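Local coordinates for protein Rho guanine nucleotide exchange factor 11 (Homo sapiens, PDB 5JHH) that probably activates RhoA-type small GTPases by promoting exchange of bound GDP for GTP through its tandem DH and PH domains, at residues Glu20-Glu25 with Ile181-Gly186. Sequence-based numbering, arbitrary orientation.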
loop_
_atom_site.group_PDB
_atom_site.type_symbol
_atom_site.label_atom_id
_atom_site.label_comp_id
_atom_site.label_asym_id
_atom_site.label_seq_id
_atom_site.Cartn_x
_atom_site.Cartn_y
_atom_site.Cartn_z
ATOM N N GLU A 20 26.418 -15.220 -12.206
ATOM C CA GLU A 20 26.212 -16.262 -11.225
ATOM C C GLU A 20 26.534 -15.777 -9.803
ATOM O O GLU A 20 25.988 -16.279 -8.820
ATOM C CB GLU A 20 27.024 -17.509 -11.574
ATOM C CG GLU A 20 27.046 -18.601 -10.495
ATOM C CD GLU A 20 25.673 -19.218 -10.178
ATOM O OE1 GLU A 20 25.426 -20.370 -10.586
ATOM O OE2 GLU A 20 24.849 -18.574 -9.497
ATOM N N ILE A 21 27.409 -14.790 -9.688
ATOM C CA ILE A 21 27.648 -14.160 -8.408
ATOM C C ILE A 21 26.356 -13.457 -7.979
ATOM O O ILE A 21 25.935 -13.559 -6.841
ATOM C CB ILE A 21 28.742 -13.087 -8.495
ATOM C CG1 ILE A 21 30.077 -13.667 -8.992
ATOM C CG2 ILE A 21 28.914 -12.403 -7.136
ATOM C CD1 ILE A 21 31.059 -14.015 -7.886
ATOM N N ASP A 22 25.760 -12.712 -8.912
ATOM C CA ASP A 22 24.598 -11.896 -8.624
ATOM C C ASP A 22 23.392 -12.757 -8.281
ATOM O O ASP A 22 22.657 -12.421 -7.375
ATOM C CB ASP A 22 24.262 -10.982 -9.805
ATOM C CG ASP A 22 25.327 -9.911 -10.030
ATOM O OD1 ASP A 22 26.377 -9.967 -9.358
ATOM O OD2 ASP A 22 25.131 -9.048 -10.910
ATOM N N ARG A 23 23.222 -13.853 -9.020
ATOM C CA ARG A 23 22.240 -14.872 -8.735
ATOM C C ARG A 23 22.390 -15.372 -7.319
ATOM O O ARG A 23 21.403 -15.427 -6.574
ATOM C CB ARG A 23 22.392 -16.023 -9.725
ATOM C CG ARG A 23 21.252 -17.002 -9.720
ATOM C CD ARG A 23 21.549 -18.202 -10.600
ATOM N NE ARG A 23 20.604 -19.253 -10.293
ATOM C CZ ARG A 23 20.861 -20.318 -9.535
ATOM N NH1 ARG A 23 19.881 -21.160 -9.301
ATOM N NH2 ARG A 23 22.077 -20.570 -9.043
ATOM N N GLN A 24 23.621 -15.656 -6.903
ATOM C CA GLN A 24 23.857 -16.123 -5.522
ATOM C C GLN A 24 23.501 -15.087 -4.475
ATOM O O GLN A 24 23.047 -15.426 -3.383
ATOM C CB GLN A 24 25.300 -16.529 -5.307
ATOM C CG GLN A 24 25.685 -17.722 -6.139
ATOM C CD GLN A 24 24.879 -18.928 -5.782
ATOM O OE1 GLN A 24 24.747 -19.244 -4.628
ATOM N NE2 GLN A 24 24.337 -19.609 -6.781
ATOM N N GLU A 25 23.756 -13.834 -4.792
ATOM C CA GLU A 25 23.502 -12.778 -3.841
ATOM C C GLU A 25 22.016 -12.684 -3.558
ATOM O O GLU A 25 21.607 -12.566 -2.408
ATOM C CB GLU A 25 23.973 -11.429 -4.380
ATOM C CG GLU A 25 25.466 -11.205 -4.274
ATOM C CD GLU A 25 25.938 -11.126 -2.839
ATOM O OE1 GLU A 25 25.097 -10.943 -1.941
ATOM O OE2 GLU A 25 27.150 -11.252 -2.597
ATOM N N ILE A 181 15.396 -14.457 -11.455
ATOM C CA ILE A 181 15.075 -14.831 -12.809
ATOM C C ILE A 181 16.024 -14.114 -13.780
ATOM O O ILE A 181 16.664 -14.737 -14.612
ATOM C CB ILE A 181 13.625 -14.414 -13.098
ATOM C CG1 ILE A 181 12.685 -15.421 -12.452
ATOM C CG2 ILE A 181 13.378 -14.228 -14.605
ATOM C CD1 ILE A 181 11.256 -14.961 -12.411
ATOM N N LYS A 182 16.088 -12.797 -13.634
ATOM C CA LYS A 182 17.067 -11.940 -14.259
ATOM C C LYS A 182 18.466 -12.504 -14.282
ATOM O O LYS A 182 19.185 -12.274 -15.241
ATOM C CB LYS A 182 17.104 -10.594 -13.525
ATOM C CG LYS A 182 18.218 -9.647 -13.968
ATOM C CD LYS A 182 17.943 -8.198 -13.564
ATOM C CE LYS A 182 18.863 -7.218 -14.288
ATOM N NZ LYS A 182 19.184 -6.038 -13.436
ATOM N N HIS A 183 18.898 -13.171 -13.227
ATOM C CA HIS A 183 20.253 -13.718 -13.233
ATOM C C HIS A 183 20.295 -15.215 -13.475
ATOM O O HIS A 183 21.269 -15.868 -13.151
ATOM C CB HIS A 183 20.983 -13.336 -11.972
ATOM C CG HIS A 183 21.161 -11.861 -11.834
ATOM N ND1 HIS A 183 20.868 -11.175 -10.676
ATOM C CD2 HIS A 183 21.564 -10.933 -12.731
ATOM C CE1 HIS A 183 21.100 -9.887 -10.859
ATOM N NE2 HIS A 183 21.517 -9.714 -12.100
ATOM N N THR A 184 19.251 -15.756 -14.091
ATOM C CA THR A 184 19.188 -17.185 -14.396
ATOM C C THR A 184 19.289 -17.385 -15.920
ATOM O O THR A 184 18.673 -16.639 -16.707
ATOM C CB THR A 184 17.845 -17.764 -13.864
ATOM O OG1 THR A 184 17.791 -17.600 -12.453
ATOM C CG2 THR A 184 17.674 -19.252 -14.196
ATOM N N GLU A 185 20.048 -18.387 -16.348
ATOM C CA GLU A 185 20.265 -18.601 -17.793
ATOM C C GLU A 185 18.914 -18.906 -18.365
ATOM O O GLU A 185 18.205 -19.745 -17.819
ATOM C CB GLU A 185 21.207 -19.784 -18.065
ATOM C CG GLU A 185 22.619 -19.620 -17.527
ATOM C CD GLU A 185 23.471 -18.709 -18.387
ATOM O OE1 GLU A 185 23.707 -19.102 -19.548
ATOM O OE2 GLU A 185 23.911 -17.623 -17.906
ATOM N N GLY A 186 18.535 -18.212 -19.425
ATOM C CA GLY A 186 17.302 -18.520 -20.182
ATOM C C GLY A 186 17.334 -19.864 -20.917
ATOM O O GLY A 186 18.361 -20.536 -20.955
HETATM O O HOH W 1 18.115 -19.894 -10.824
#
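D22 and H183 meet through a CH-pi contact: CB of D22 lies 3.5 Å from the centroid of the H183 imidazole, 14° off the ring normal, over the face. The methylene does the touching; the carboxylate is turned 75° from the ring plane, with OD2 still 3.9 Å from NE2 of H183. K182 CG backs the opposite face, offset toward the rim, so the imidazole lies between two aliphatic groups. R23 passes alongside the same residue. With CG anti to the backbone N (chi1 -168°) and the chain extended as far as NE, its methylenes run past the H183 carbonyl, CD coming within 3.5 Å of O. This path carries the guanidinium to T184, whose OG1 lies near the guanidinium plane but 3.9 Å from NE. One water closes the gap, accepting from R23 NE at 2.6 Å and donating to T184 OG1 at 2.8 Å. T184 OG1 also bonds to I180 O, while R23 reaches the carbonyls of K95 and I94. In the helical DH domain, helix 18-54 thus meets the turn after helix 165-182 by methylene packing and a water bridge, the arginine's charge probably being balanced mainly by its salt bridge to E20.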